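Local coordinates for protein endo-alpha-mannosidase (Bacteroides thetaiotaomicron, PDB 4ACY) that probably cleaves internal alpha-mannosidic linkages in glycans, as an endo-acting hydrolase of glycoside hydrolase family 99, at residues 45-50 / 326-331; 88-93 / 333-338; 119-124 / 150-155; 279-284 / 320-325; 53-58 / 96-101. All coordinates share one frame; numbering follows the deposited sequence.

Contact 1 of 5, residues 45-50 / 326-331; sequences FYYNWY and SFNEWH. With FMT (formic acid), chain F.
Tyr-47 lays one face of its ring over the aliphatic part of Glu-329, whose CG sits 3.7 Å from the ring centroid in a CH-pi contact. The glutamate chain bends at chi2 (-61°), which carries its carboxylate on to the indole edge of Trp-49, OE2 lying 3.6 Å from CZ2. At the tyrosine tip, OH donates to O2 of a bound formic acid, 2.5 Å away, and is also hydrogen-bonded to Tyr-248. Asn-328 suits its place because one amide can both accept and donate: OD1 takes the N-H of Tyr-47 at 2.8 Å, while ND2 gives to an in-plane lone pair of Tyr-47 O at 3.0 Å. Together these bonds fix the amide's rotation. Tyr-50 OH donates to Asn-328 O (2.6 Å), and Trp-330 turns an edge toward the Tyr-50 face in an offset edge-to-face pair. The slid-apart rings of Tyr-46 and Phe-327 pack on helix 102-115, outside the barrel, while strand 42-46 runs between strands 117-124 and 322-324.

Contact 2 of 5, residues 88-93 / 333-338; sequences CNFYPE and GTQIEP
Two irregular loop segments approach most closely at Glu-93 and Pro-338, where Glu-93 N donates to Pro-338 O over 3.0 Å in an almost straight bond (173°). Beside it Glu-93, extended beyond CG, passes obliquely across the proline ring, OE1 lying 3.3 Å from Pro-338 CB. Farther in, Gln-335 brings its amide over one face of the Phe-90 ring, NE2 being 3.4 Å from CG, with the two planes 59° apart. A bend at chi2 (-65°) folds the glutamine over the ring, and its NE2 is hydrogen-bonded to Tyr-352 OH. Gly-333, at a positive phi that favours glycine, sets its CA 4.2 Å from Phe-90 CD1. The aromatic ring also makes a cation-pi contact with Arg-301, which hydrogen-bonds to the carbonyls of Gly-333 and Gln-335. An alanine in place of this phenylalanine would probably open a gap beside Gly-333 and leave the Gln-335 amide and Arg-301 without their aromatic surface. The contact joins the long loops that follow the first and last strands of the TIM barrel, at its C-terminal end.

Contact 3 of 5, residues 119-124 / 150-155; sequences VLSVTW and CFHIEP
Strands 119-124 and 150-153 run parallel with the twist of a barrel, crossing at -36° with their axes 4.1 Å apart, joined by five backbone hydrogen bonds, the last from Glu-154 N just past the second strand. On the face of Val-122 and Trp-124, bulky apolar groups fit together. Phe-151 points an edge at the six-membered ring of Trp-124 in an offset edge-to-face pair, centroids 5.5 Å apart. Trp-124 CG is anti to the backbone N (chi1 -177°), and its indole runs alongside Ile-153, whose CD1 comes within 3.5 Å of Trp-124 CD1. Val-122 CG1 fills in against Phe-151 CD2 at 3.6 Å. The other face is polar. There Thr-123 OG1 donates to Glu-154 OE2 over 2.8 Å, meeting the anti side of the carboxylate, so a small hydroxyl helps to orient the acid. A water links Ser-121 O and His-152 ND1, and the imidazole NE2 is hydrogen-bonded to Tyr-246. Helix 133-145 makes the beta-alpha-beta crossover, helix 161-175 covers the side carrying Trp-124, Phe-151 and Ile-153, and strands 42-46 and 189-192 continue the sheet.

Contact 4 of 5, residues 279-284 / 320-325; sequences PSVGPG and SYISIT
Ser-323 meets Ser-280 where the last two strands of a TIM barrel, 276-281 and 322-324, pair in parallel. From the backbone outward, Ser-323 CB stands 3.8 Å from Pro-279 O, and OG, held between its own backbone N and carbonyl carbon (chi1 58°), lies within reach of two partners. It donates to Pro-279 O at 2.9 Å and accepts from Ser-280 OG at 2.7 Å. Pro-279 O thus receives two donors, the hydroxyl from above the carbonyl plane and the Ser-323 N-H nearly along the C=O axis. Serine suits both positions: the hydroxyls are small enough for the barrel interior, where they pack near the Phe-45 ring, and the proton of one is taken up by the other, whose own goes to Pro-279 O. Val-281 and Ile-324, apolar and beta-branched, turn to the opposite face of the sheet, where Val-281 meets helix 305-316 and Ile-324 meets both that helix and 359-376. There Val-281 CG2 touches Ile-322 CG2 at 4.0 Å. Thr-325 continues the pairing, its N donating to Val-281 O over 2.8 Å, while its hydroxyl bonds to Tyr-248 O. After Val-281, glycine suits the place: Gly-282 CA lies only 3.0 Å from Thr-325 O.

Contact 5 of 5, residues 53-58 / 96-101; sequences PSVDGE and TYSSND
Asp-56 and Ser-98 make the central bond: the serine OG donates to OD2 over 2.6 Å, using the syn lone pair of the carboxylate. Beside it Val-55 leans on the same serine, CB to CB 3.6 Å, and its CG2 touches Asp-101 CB at 4.2 Å. Serine is apt here because its one hydroxyl works twice, donating a hydrogen bond to the aspartate and accepting from Asn-100 N at 2.9 Å. With OG anti to the backbone N (chi1 171°), it reaches across to the short, weakly bonded helix 53-56. In the next shell, Asp-56 OD2 also accepts from Asn-52 N, which ties the carboxylate to the chain just before that helix. An alanine in place of this aspartate would probably leave the Ser-98 hydroxyl and Asn-52 N without their shared acceptor, the serine steadied mainly by Asn-100 N. The partner segment makes a type I turn, with Asp-101 N bonded to Ser-98 O at 3.2 Å. Asp-101 then caps Glu-103 N, so this surface contact combines the ST turn of Ser-98 OG and Asn-100 N with the N-cap that starts helix 102-115.

In the fold
Contacts 1, 3 and 4 lie on one closed barrel sheet, with strand 42-46 between the other two: Phe-45 N meets Ile-324 O of contact 4 at 2.8 Å, and Tyr-46 N meets Ser-121 O of contact 3 at 2.9 Å. A formic acid, like the one bound by Tyr-47 of contact 1, lies about 3 Å from the Glu-154 side chain of contact 3, which probably marks part of the pocket at the C-terminal mouth, where TIM-barrel enzymes keep their active sites. Contact 2 backs contact 1 through Ser-326 OG and Thr-334 OG1, 2.7 Å apart. Tyr-97, from the 96-101 segment, bonds Asn-328 and Glu-337, tying contact 5 to contacts 1 and 2. Contacts 4 and 5 have centres about 28 Å apart.

Contact 1 of 5, residues 45-50 / 326-331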
# COMPACT_ATOMS: atom_id res chain seq x y z
N PHE A 45 -2.78 -0.53 1.89
CA PHE A 45 -1.51 0.19 1.80
C PHE A 45 -1.66 1.61 2.39
O PHE A 45 -2.45 2.45 1.90
CB PHE A 45 -0.95 0.17 0.36
CG PHE A 45 -0.42 -1.19 -0.02
CD1 PHE A 45 0.64 -1.75 0.71
CD2 PHE A 45 -0.99 -1.92 -1.06
CE1 PHE A 45 1.12 -3.05 0.39
CE2 PHE A 45 -0.50 -3.20 -1.39
CZ PHE A 45 0.55 -3.76 -0.66
N TYR A 46 -0.93 1.84 3.47
CA TYR A 46 -1.10 3.06 4.27
C TYR A 46 0.13 3.95 4.14
O TYR A 46 1.27 3.46 4.21
CB TYR A 46 -1.31 2.68 5.74
CG TYR A 46 -1.61 3.89 6.60
CD1 TYR A 46 -2.92 4.36 6.73
CD2 TYR A 46 -0.60 4.57 7.27
CE1 TYR A 46 -3.20 5.49 7.48
CE2 TYR A 46 -0.87 5.71 8.04
CZ TYR A 46 -2.18 6.15 8.15
OH TYR A 46 -2.46 7.29 8.89
N TYR A 47 -0.10 5.26 3.98
CA TYR A 47 0.96 6.24 3.77
C TYR A 47 1.00 7.25 4.91
O TYR A 47 -0.00 7.89 5.24
CB TYR A 47 0.81 6.91 2.39
CG TYR A 47 0.99 5.86 1.32
CD1 TYR A 47 -0.07 5.03 0.94
CD2 TYR A 47 2.25 5.61 0.77
CE1 TYR A 47 0.11 4.00 0.02
CE2 TYR A 47 2.44 4.59 -0.15
CZ TYR A 47 1.37 3.79 -0.51
OH TYR A 47 1.55 2.77 -1.43
N ASN A 48 2.17 7.32 5.54
CA ASN A 48 2.36 8.15 6.73
C ASN A 48 3.27 9.35 6.46
O ASN A 48 3.99 9.85 7.34
CB ASN A 48 2.87 7.30 7.89
CG ASN A 48 4.29 6.79 7.67
OD1 ASN A 48 4.79 6.77 6.54
ND2 ASN A 48 4.95 6.40 8.75
N TRP A 49 3.21 9.82 5.22
CA TRP A 49 4.16 10.82 4.76
C TRP A 49 3.60 12.23 4.70
O TRP A 49 4.29 13.13 4.25
CB TRP A 49 4.78 10.40 3.42
CG TRP A 49 3.83 10.12 2.28
CD1 TRP A 49 2.57 10.63 2.08
CD2 TRP A 49 4.10 9.28 1.16
NE1 TRP A 49 2.04 10.15 0.89
CE2 TRP A 49 2.97 9.33 0.30
CE3 TRP A 49 5.22 8.52 0.77
CZ2 TRP A 49 2.91 8.61 -0.90
CZ3 TRP A 49 5.16 7.81 -0.42
CH2 TRP A 49 4.02 7.86 -1.25
N TYR A 50 2.39 12.44 5.22
CA TYR A 50 1.71 13.73 5.09
C TYR A 50 2.06 14.60 6.27
O TYR A 50 2.21 14.12 7.38
CB TYR A 50 0.20 13.55 4.98
CG TYR A 50 -0.18 12.74 3.76
CD1 TYR A 50 -0.11 13.29 2.48
CD2 TYR A 50 -0.58 11.41 3.88
CE1 TYR A 50 -0.44 12.55 1.36
CE2 TYR A 50 -0.92 10.66 2.77
CZ TYR A 50 -0.82 11.23 1.51
OH TYR A 50 -1.14 10.46 0.42
N SER A 326 -5.42 1.97 -2.52
CA SER A 326 -4.70 2.18 -1.27
C SER A 326 -5.67 2.69 -0.21
O SER A 326 -6.77 3.10 -0.53
CB SER A 326 -3.63 3.26 -1.48
OG SER A 326 -4.23 4.47 -1.93
N PHE A 327 -5.25 2.70 1.06
CA PHE A 327 -5.98 3.54 1.98
C PHE A 327 -5.84 5.02 1.57
O PHE A 327 -6.84 5.73 1.44
CB PHE A 327 -5.53 3.37 3.43
CG PHE A 327 -6.32 4.24 4.39
CD1 PHE A 327 -7.67 3.97 4.60
CD2 PHE A 327 -5.74 5.34 5.00
CE1 PHE A 327 -8.43 4.78 5.43
CE2 PHE A 327 -6.50 6.15 5.84
CZ PHE A 327 -7.84 5.86 6.06
N ASN A 328 -4.62 5.50 1.38
CA ASN A 328 -4.44 6.95 1.27
C ASN A 328 -3.23 7.38 0.45
O ASN A 328 -2.47 8.26 0.89
CB ASN A 328 -4.42 7.61 2.66
CG ASN A 328 -3.23 7.17 3.52
OD1 ASN A 328 -2.65 6.10 3.31
ND2 ASN A 328 -2.87 8.01 4.50
N GLU A 329 -3.08 6.79 -0.72
CA GLU A 329 -2.10 7.30 -1.68
C GLU A 329 -2.84 8.33 -2.53
O GLU A 329 -3.30 8.05 -3.64
CB GLU A 329 -1.54 6.16 -2.55
CG GLU A 329 -0.01 6.24 -2.82
CD GLU A 329 0.45 7.51 -3.57
OE1 GLU A 329 -0.32 8.49 -3.65
OE2 GLU A 329 1.61 7.53 -4.06
N TRP A 330 -2.98 9.52 -1.95
CA TRP A 330 -3.76 10.60 -2.54
C TRP A 330 -3.17 11.04 -3.87
O TRP A 330 -3.93 11.38 -4.80
CB TRP A 330 -3.91 11.78 -1.56
CG TRP A 330 -4.89 11.46 -0.47
CD1 TRP A 330 -4.61 10.90 0.74
CD2 TRP A 330 -6.32 11.62 -0.52
NE1 TRP A 330 -5.77 10.74 1.47
CE2 TRP A 330 -6.84 11.16 0.71
CE3 TRP A 330 -7.22 12.12 -1.48
CZ2 TRP A 330 -8.21 11.18 1.01
CZ3 TRP A 330 -8.58 12.15 -1.18
CH2 TRP A 330 -9.06 11.67 0.06
N HIS A 331 -1.84 11.02 -4.00
CA HIS A 331 -1.22 11.52 -5.23
C HIS A 331 -1.67 10.71 -6.42
O HIS A 331 -1.70 11.22 -7.54
CB HIS A 331 0.31 11.48 -5.19
CG HIS A 331 0.91 12.08 -3.96
ND1 HIS A 331 0.70 13.39 -3.59
CD2 HIS A 331 1.74 11.54 -3.04
CE1 HIS A 331 1.36 13.63 -2.46
NE2 HIS A 331 2.01 12.53 -2.12
C FMT F . 4.52 2.55 -3.06
O1 FMT F . 4.29 3.56 -3.74
O2 FMT F . 3.96 2.31 -1.99

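Contact 2 of 5, residues 88-93 / 333-338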
# COMPACT_ATOMS: atom_id res chain seq x y z
N CYS A 88 -2.99 16.28 -5.39
CA CYS A 88 -3.87 15.14 -5.63
C CYS A 88 -5.10 15.59 -6.40
O CYS A 88 -5.45 16.77 -6.38
CB CYS A 88 -4.26 14.45 -4.31
SG CYS A 88 -4.52 15.56 -2.93
N ASN A 89 -5.73 14.65 -7.11
CA ASN A 89 -6.89 14.97 -7.92
C ASN A 89 -8.21 14.94 -7.14
O ASN A 89 -9.23 15.44 -7.62
CB ASN A 89 -7.00 14.02 -9.11
CG ASN A 89 -5.96 14.33 -10.19
OD1 ASN A 89 -6.30 14.86 -11.27
ND2 ASN A 89 -4.71 14.03 -9.89
N PHE A 90 -8.19 14.28 -5.98
CA PHE A 90 -9.33 14.30 -5.04
C PHE A 90 -8.92 15.13 -3.83
O PHE A 90 -7.74 15.45 -3.67
CB PHE A 90 -9.65 12.87 -4.58
CG PHE A 90 -10.25 11.98 -5.65
CD1 PHE A 90 -9.43 11.27 -6.54
CD2 PHE A 90 -11.63 11.81 -5.75
CE1 PHE A 90 -9.98 10.42 -7.52
CE2 PHE A 90 -12.20 10.97 -6.71
CZ PHE A 90 -11.37 10.27 -7.61
N TYR A 91 -9.87 15.48 -2.96
CA TYR A 91 -9.56 16.31 -1.80
C TYR A 91 -10.02 15.58 -0.53
O TYR A 91 -11.19 15.18 -0.45
CB TYR A 91 -10.26 17.67 -1.92
CG TYR A 91 -9.72 18.68 -0.95
CD1 TYR A 91 -10.20 18.73 0.36
CD2 TYR A 91 -8.71 19.56 -1.31
CE1 TYR A 91 -9.68 19.63 1.28
CE2 TYR A 91 -8.19 20.47 -0.41
CZ TYR A 91 -8.68 20.50 0.89
OH TYR A 91 -8.17 21.39 1.80
N PRO A 92 -9.12 15.42 0.46
CA PRO A 92 -9.52 14.64 1.64
C PRO A 92 -10.59 15.29 2.52
O PRO A 92 -10.55 16.51 2.76
CB PRO A 92 -8.23 14.54 2.45
CG PRO A 92 -7.11 14.72 1.45
CD PRO A 92 -7.70 15.79 0.51
N GLU A 93 -11.50 14.47 3.04
CA GLU A 93 -12.41 14.91 4.09
C GLU A 93 -11.63 15.54 5.25
O GLU A 93 -12.05 16.57 5.81
CB GLU A 93 -13.25 13.74 4.58
CG GLU A 93 -14.26 14.20 5.64
CD GLU A 93 -14.99 13.08 6.33
OE1 GLU A 93 -14.57 11.91 6.26
OE2 GLU A 93 -16.02 13.39 6.97
N GLY A 333 -4.60 8.88 -6.63
CA GLY A 333 -6.06 8.79 -6.79
C GLY A 333 -6.57 7.39 -6.54
O GLY A 333 -7.60 6.99 -7.08
N THR A 334 -5.84 6.64 -5.73
CA THR A 334 -6.23 5.26 -5.44
C THR A 334 -6.86 5.11 -4.06
O THR A 334 -7.19 3.99 -3.69
CB THR A 334 -5.03 4.29 -5.55
OG1 THR A 334 -4.01 4.70 -4.64
CG2 THR A 334 -4.48 4.28 -6.98
N GLN A 335 -7.05 6.21 -3.34
CA GLN A 335 -7.45 6.17 -1.92
C GLN A 335 -8.88 5.66 -1.72
O GLN A 335 -9.76 5.97 -2.52
CB GLN A 335 -7.24 7.54 -1.25
CG GLN A 335 -8.27 8.63 -1.57
CD GLN A 335 -8.30 9.09 -3.04
OE1 GLN A 335 -7.27 9.10 -3.74
NE2 GLN A 335 -9.46 9.50 -3.49
N ILE A 336 -9.08 4.86 -0.68
CA ILE A 336 -10.46 4.57 -0.26
C ILE A 336 -10.86 5.54 0.84
O ILE A 336 -12.06 5.62 1.19
CB ILE A 336 -10.68 3.08 0.14
CG1 ILE A 336 -9.78 2.71 1.33
CG2 ILE A 336 -10.48 2.13 -1.08
CD1 ILE A 336 -10.15 1.35 1.93
N GLU A 337 -9.88 6.28 1.36
CA GLU A 337 -10.11 7.32 2.37
C GLU A 337 -11.18 8.32 1.89
O GLU A 337 -11.22 8.66 0.70
CB GLU A 337 -8.82 8.03 2.76
CG GLU A 337 -9.02 8.95 3.97
CD GLU A 337 -7.80 9.68 4.41
OE1 GLU A 337 -6.69 9.45 3.87
OE2 GLU A 337 -7.95 10.50 5.34
N PRO A 338 -12.07 8.74 2.81
CA PRO A 338 -13.13 9.65 2.38
C PRO A 338 -12.63 10.92 1.74
O PRO A 338 -11.72 11.56 2.25
CB PRO A 338 -13.86 9.97 3.70
CG PRO A 338 -13.71 8.72 4.48
CD PRO A 338 -12.33 8.20 4.16
O HOH W 1 -6.50 11.71 -4.83

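Contact 3 of 5, residues 119-124 / 150-155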
# COMPACT_ATOMS: atom_id res chain seq x y z
N VAL A 119 -5.67 -4.97 8.84
CA VAL A 119 -4.22 -4.80 8.71
C VAL A 119 -3.88 -3.62 7.82
O VAL A 119 -4.48 -3.46 6.77
CB VAL A 119 -3.55 -6.04 8.08
CG1 VAL A 119 -2.03 -6.04 8.37
CG2 VAL A 119 -4.20 -7.32 8.57
N LEU A 120 -2.92 -2.81 8.27
CA LEU A 120 -2.40 -1.67 7.51
C LEU A 120 -0.94 -2.01 7.24
O LEU A 120 -0.24 -2.46 8.15
CB LEU A 120 -2.48 -0.38 8.36
CG LEU A 120 -3.80 0.26 8.80
CD1 LEU A 120 -4.61 -0.61 9.78
CD2 LEU A 120 -3.51 1.59 9.47
N SER A 121 -0.49 -1.80 6.00
CA SER A 121 0.93 -1.94 5.68
C SER A 121 1.47 -0.55 5.48
O SER A 121 1.15 0.13 4.51
CB SER A 121 1.12 -2.75 4.40
OG SER A 121 2.50 -3.03 4.24
N VAL A 122 2.26 -0.09 6.45
CA VAL A 122 2.74 1.28 6.40
C VAL A 122 3.98 1.44 5.55
O VAL A 122 4.96 0.69 5.69
CB VAL A 122 2.99 1.84 7.84
CG1 VAL A 122 4.10 1.09 8.54
CG2 VAL A 122 3.31 3.32 7.77
N THR A 123 3.96 2.45 4.69
CA THR A 123 5.12 2.83 3.91
C THR A 123 6.38 2.99 4.81
O THR A 123 6.33 3.65 5.86
CB THR A 123 4.78 4.11 3.09
OG1 THR A 123 5.72 4.26 2.03
CG2 THR A 123 4.76 5.35 4.01
N TRP A 124 7.50 2.39 4.39
CA TRP A 124 8.72 2.42 5.21
C TRP A 124 9.91 2.82 4.35
O TRP A 124 10.26 2.14 3.37
CB TRP A 124 8.98 1.05 5.86
CG TRP A 124 10.17 1.08 6.77
CD1 TRP A 124 11.44 0.67 6.46
CD2 TRP A 124 10.21 1.56 8.11
NE1 TRP A 124 12.27 0.86 7.55
CE2 TRP A 124 11.54 1.40 8.57
CE3 TRP A 124 9.26 2.10 8.98
CZ2 TRP A 124 11.94 1.77 9.87
CZ3 TRP A 124 9.66 2.48 10.27
CH2 TRP A 124 10.99 2.30 10.70
N CYS A 150 1.70 -3.92 9.49
CA CYS A 150 2.91 -4.50 8.92
C CYS A 150 3.59 -3.42 8.09
O CYS A 150 3.16 -2.27 8.08
CB CYS A 150 2.58 -5.75 8.09
SG CYS A 150 1.63 -5.46 6.58
N PHE A 151 4.67 -3.79 7.39
CA PHE A 151 5.53 -2.77 6.80
C PHE A 151 5.74 -2.99 5.32
O PHE A 151 5.87 -4.14 4.87
CB PHE A 151 6.86 -2.70 7.57
CG PHE A 151 6.69 -2.17 8.95
CD1 PHE A 151 6.13 -2.97 9.96
CD2 PHE A 151 7.02 -0.85 9.24
CE1 PHE A 151 5.91 -2.45 11.25
CE2 PHE A 151 6.82 -0.33 10.52
CZ PHE A 151 6.26 -1.13 11.52
N HIS A 152 5.75 -1.87 4.59
CA HIS A 152 5.91 -1.85 3.14
C HIS A 152 7.25 -1.20 2.85
O HIS A 152 7.40 0.02 2.96
CB HIS A 152 4.75 -1.01 2.54
CG HIS A 152 4.61 -1.16 1.05
ND1 HIS A 152 3.72 -0.40 0.32
CD2 HIS A 152 5.21 -1.99 0.16
CE1 HIS A 152 3.78 -0.75 -0.95
NE2 HIS A 152 4.69 -1.71 -1.08
N ILE A 153 8.25 -2.02 2.54
CA ILE A 153 9.62 -1.53 2.38
C ILE A 153 9.81 -0.87 1.02
O ILE A 153 9.70 -1.52 -0.03
CB ILE A 153 10.65 -2.66 2.58
CG1 ILE A 153 10.40 -3.35 3.92
CG2 ILE A 153 12.11 -2.13 2.47
CD1 ILE A 153 10.66 -2.50 5.15
N GLU A 154 10.10 0.43 1.05
CA GLU A 154 10.12 1.24 -0.17
C GLU A 154 11.53 1.31 -0.74
O GLU A 154 12.47 0.87 -0.07
CB GLU A 154 9.57 2.63 0.12
CG GLU A 154 8.11 2.60 0.63
CD GLU A 154 7.09 2.45 -0.48
OE1 GLU A 154 7.47 2.35 -1.67
OE2 GLU A 154 5.87 2.45 -0.14
N PRO A 155 11.68 1.84 -1.98
CA PRO A 155 13.03 1.94 -2.58
C PRO A 155 13.81 3.14 -2.07
O PRO A 155 13.98 4.14 -2.77
CB PRO A 155 12.73 2.06 -4.09
CG PRO A 155 11.26 1.75 -4.26
CD PRO A 155 10.63 2.16 -2.96
O HOH W 2 2.13 1.40 2.03

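Contact 4 of 5, residues 279-284 / 320-325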
# COMPACT_ATOMS: atom_id res chain seq x y z
N PRO A 279 -2.94 -10.45 -4.40
CA PRO A 279 -3.32 -9.45 -5.41
C PRO A 279 -3.56 -8.11 -4.73
O PRO A 279 -3.90 -8.07 -3.53
CB PRO A 279 -4.64 -9.99 -5.97
CG PRO A 279 -5.17 -10.92 -4.88
CD PRO A 279 -3.94 -11.52 -4.26
N SER A 280 -3.36 -7.03 -5.48
CA SER A 280 -3.68 -5.70 -5.00
C SER A 280 -4.86 -5.12 -5.77
O SER A 280 -4.85 -5.10 -7.01
CB SER A 280 -2.47 -4.76 -5.09
OG SER A 280 -1.35 -5.30 -4.40
N VAL A 281 -5.86 -4.69 -5.02
CA VAL A 281 -7.10 -4.13 -5.57
C VAL A 281 -7.22 -2.66 -5.22
O VAL A 281 -6.92 -2.25 -4.10
CB VAL A 281 -8.34 -4.88 -4.99
CG1 VAL A 281 -9.66 -4.27 -5.47
CG2 VAL A 281 -8.25 -6.37 -5.36
N GLY A 282 -7.68 -1.87 -6.19
CA GLY A 282 -7.92 -0.45 -5.96
C GLY A 282 -9.24 0.05 -6.56
O GLY A 282 -9.81 -0.61 -7.43
N PRO A 283 -9.70 1.23 -6.12
CA PRO A 283 -11.03 1.74 -6.53
C PRO A 283 -11.00 2.57 -7.81
O PRO A 283 -12.06 2.94 -8.34
CB PRO A 283 -11.45 2.59 -5.33
CG PRO A 283 -10.18 3.10 -4.78
CD PRO A 283 -9.16 1.98 -4.97
N GLY A 284 -9.79 2.86 -8.29
CA GLY A 284 -9.58 3.68 -9.48
C GLY A 284 -8.13 4.10 -9.53
O GLY A 284 -7.30 3.63 -8.74
N SER A 320 -5.50 -16.14 -0.77
CA SER A 320 -5.79 -16.21 0.68
C SER A 320 -5.69 -14.85 1.37
O SER A 320 -6.16 -14.68 2.50
CB SER A 320 -4.84 -17.20 1.36
OG SER A 320 -5.04 -18.52 0.90
N TYR A 321 -5.03 -13.90 0.71
CA TYR A 321 -4.83 -12.55 1.26
C TYR A 321 -5.12 -11.59 0.15
O TYR A 321 -4.81 -11.87 -1.00
CB TYR A 321 -3.36 -12.33 1.67
CG TYR A 321 -2.88 -13.18 2.81
CD1 TYR A 321 -2.48 -14.50 2.60
CD2 TYR A 321 -2.81 -12.66 4.10
CE1 TYR A 321 -2.04 -15.29 3.65
CE2 TYR A 321 -2.37 -13.44 5.17
CZ TYR A 321 -1.98 -14.75 4.93
OH TYR A 321 -1.55 -15.52 5.97
N ILE A 322 -5.71 -10.45 0.50
CA ILE A 322 -5.95 -9.39 -0.48
C ILE A 322 -5.39 -8.10 0.06
O ILE A 322 -5.56 -7.79 1.24
CB ILE A 322 -7.46 -9.28 -0.85
CG1 ILE A 322 -7.90 -10.54 -1.62
CG2 ILE A 322 -7.75 -7.99 -1.69
CD1 ILE A 322 -9.40 -10.57 -1.95
N SER A 323 -4.69 -7.36 -0.80
CA SER A 323 -4.19 -6.06 -0.42
C SER A 323 -4.95 -4.98 -1.17
O SER A 323 -5.43 -5.19 -2.29
CB SER A 323 -2.67 -5.94 -0.64
OG SER A 323 -2.31 -6.20 -2.00
N ILE A 324 -5.08 -3.83 -0.53
CA ILE A 324 -5.84 -2.71 -1.07
C ILE A 324 -4.91 -1.53 -1.36
O ILE A 324 -4.28 -0.96 -0.46
CB ILE A 324 -6.99 -2.28 -0.13
CG1 ILE A 324 -7.98 -3.45 0.04
CG2 ILE A 324 -7.71 -1.05 -0.69
CD1 ILE A 324 -9.05 -3.18 1.07
N THR A 325 -4.83 -1.19 -2.65
CA THR A 325 -4.09 -0.03 -3.10
C THR A 325 -5.13 1.04 -3.44
O THR A 325 -5.69 1.01 -4.53
CB THR A 325 -3.26 -0.38 -4.36
OG1 THR A 325 -2.34 -1.44 -4.04
CG2 THR A 325 -2.48 0.87 -4.85

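Contact 5 of 5, residues 53-58 / 96-101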
# COMPACT_ATOMS: atom_id res chain seq x y z
N PRO A 53 1.73 22.63 8.36
CA PRO A 53 2.40 23.65 9.18
C PRO A 53 2.03 23.59 10.66
O PRO A 53 2.90 23.79 11.51
CB PRO A 53 1.90 24.96 8.55
CG PRO A 53 1.69 24.58 7.10
CD PRO A 53 1.07 23.22 7.19
N SER A 54 0.77 23.31 10.96
CA SER A 54 0.29 23.22 12.33
C SER A 54 0.99 22.16 13.18
O SER A 54 1.35 22.41 14.33
CB SER A 54 -1.22 22.99 12.35
OG SER A 54 -1.68 22.79 13.67
N VAL A 55 1.18 20.97 12.60
CA VAL A 55 1.75 19.85 13.35
C VAL A 55 3.24 19.68 13.10
O VAL A 55 3.99 19.34 14.02
CB VAL A 55 1.01 18.53 13.03
CG1 VAL A 55 1.60 17.35 13.82
CG2 VAL A 55 -0.47 18.68 13.31
N ASP A 56 3.67 19.94 11.87
CA ASP A 56 5.02 19.60 11.43
C ASP A 56 5.87 20.82 11.07
O ASP A 56 7.07 20.69 10.82
CB ASP A 56 4.94 18.64 10.24
CG ASP A 56 4.03 17.46 10.52
OD1 ASP A 56 4.44 16.56 11.29
OD2 ASP A 56 2.89 17.46 10.02
N GLY A 57 5.24 21.99 11.03
CA GLY A 57 5.94 23.23 10.71
C GLY A 57 6.11 23.52 9.23
O GLY A 57 6.60 24.58 8.86
N GLU A 58 5.72 22.58 8.38
CA GLU A 58 5.74 22.78 6.92
C GLU A 58 4.77 21.80 6.28
O GLU A 58 4.46 20.76 6.88
CB GLU A 58 7.15 22.58 6.36
CG GLU A 58 7.63 21.12 6.38
CD GLU A 58 9.13 20.95 6.24
OE1 GLU A 58 9.79 21.81 5.61
OE2 GLU A 58 9.66 19.94 6.77
N THR A 96 -5.74 18.88 4.60
CA THR A 96 -4.28 18.70 4.49
C THR A 96 -3.75 18.24 5.82
O THR A 96 -3.11 18.99 6.56
CB THR A 96 -3.55 19.98 4.01
OG1 THR A 96 -3.96 21.12 4.81
CG2 THR A 96 -3.87 20.23 2.56
N TYR A 97 -4.05 16.99 6.15
CA TYR A 97 -3.75 16.47 7.46
C TYR A 97 -2.31 16.09 7.68
O TYR A 97 -1.55 15.90 6.73
CB TYR A 97 -4.64 15.29 7.79
CG TYR A 97 -4.54 14.08 6.88
CD1 TYR A 97 -3.48 13.16 7.02
CD2 TYR A 97 -5.54 13.79 5.95
CE1 TYR A 97 -3.42 12.01 6.22
CE2 TYR A 97 -5.49 12.64 5.17
CZ TYR A 97 -4.43 11.76 5.31
OH TYR A 97 -4.40 10.62 4.53
N SER A 98 -1.93 15.97 8.95
CA SER A 98 -0.61 15.46 9.30
C SER A 98 -0.68 14.00 9.74
O SER A 98 -1.51 13.63 10.57
CB SER A 98 0.02 16.24 10.43
OG SER A 98 1.22 15.59 10.87
N SER A 99 0.23 13.20 9.22
CA SER A 99 0.37 11.81 9.63
C SER A 99 0.85 11.69 11.07
O SER A 99 0.75 10.63 11.69
CB SER A 99 1.35 11.09 8.69
OG SER A 99 0.84 11.03 7.37
N ASN A 100 1.39 12.78 11.61
CA ASN A 100 1.86 12.82 13.00
C ASN A 100 0.84 13.36 13.99
O ASN A 100 1.19 13.61 15.15
CB ASN A 100 3.16 13.62 13.11
CG ASN A 100 4.24 13.06 12.23
OD1 ASN A 100 4.88 13.78 11.46
ND2 ASN A 100 4.41 11.74 12.29
N ASP A 101 -0.40 13.51 13.55
CA ASP A 101 -1.48 14.05 14.38
C ASP A 101 -2.25 12.87 14.97
O ASP A 101 -2.91 12.14 14.24
CB ASP A 101 -2.39 14.94 13.52
CG ASP A 101 -3.54 15.57 14.30
OD1 ASP A 101 -3.81 15.16 15.45
OD2 ASP A 101 -4.20 16.48 13.73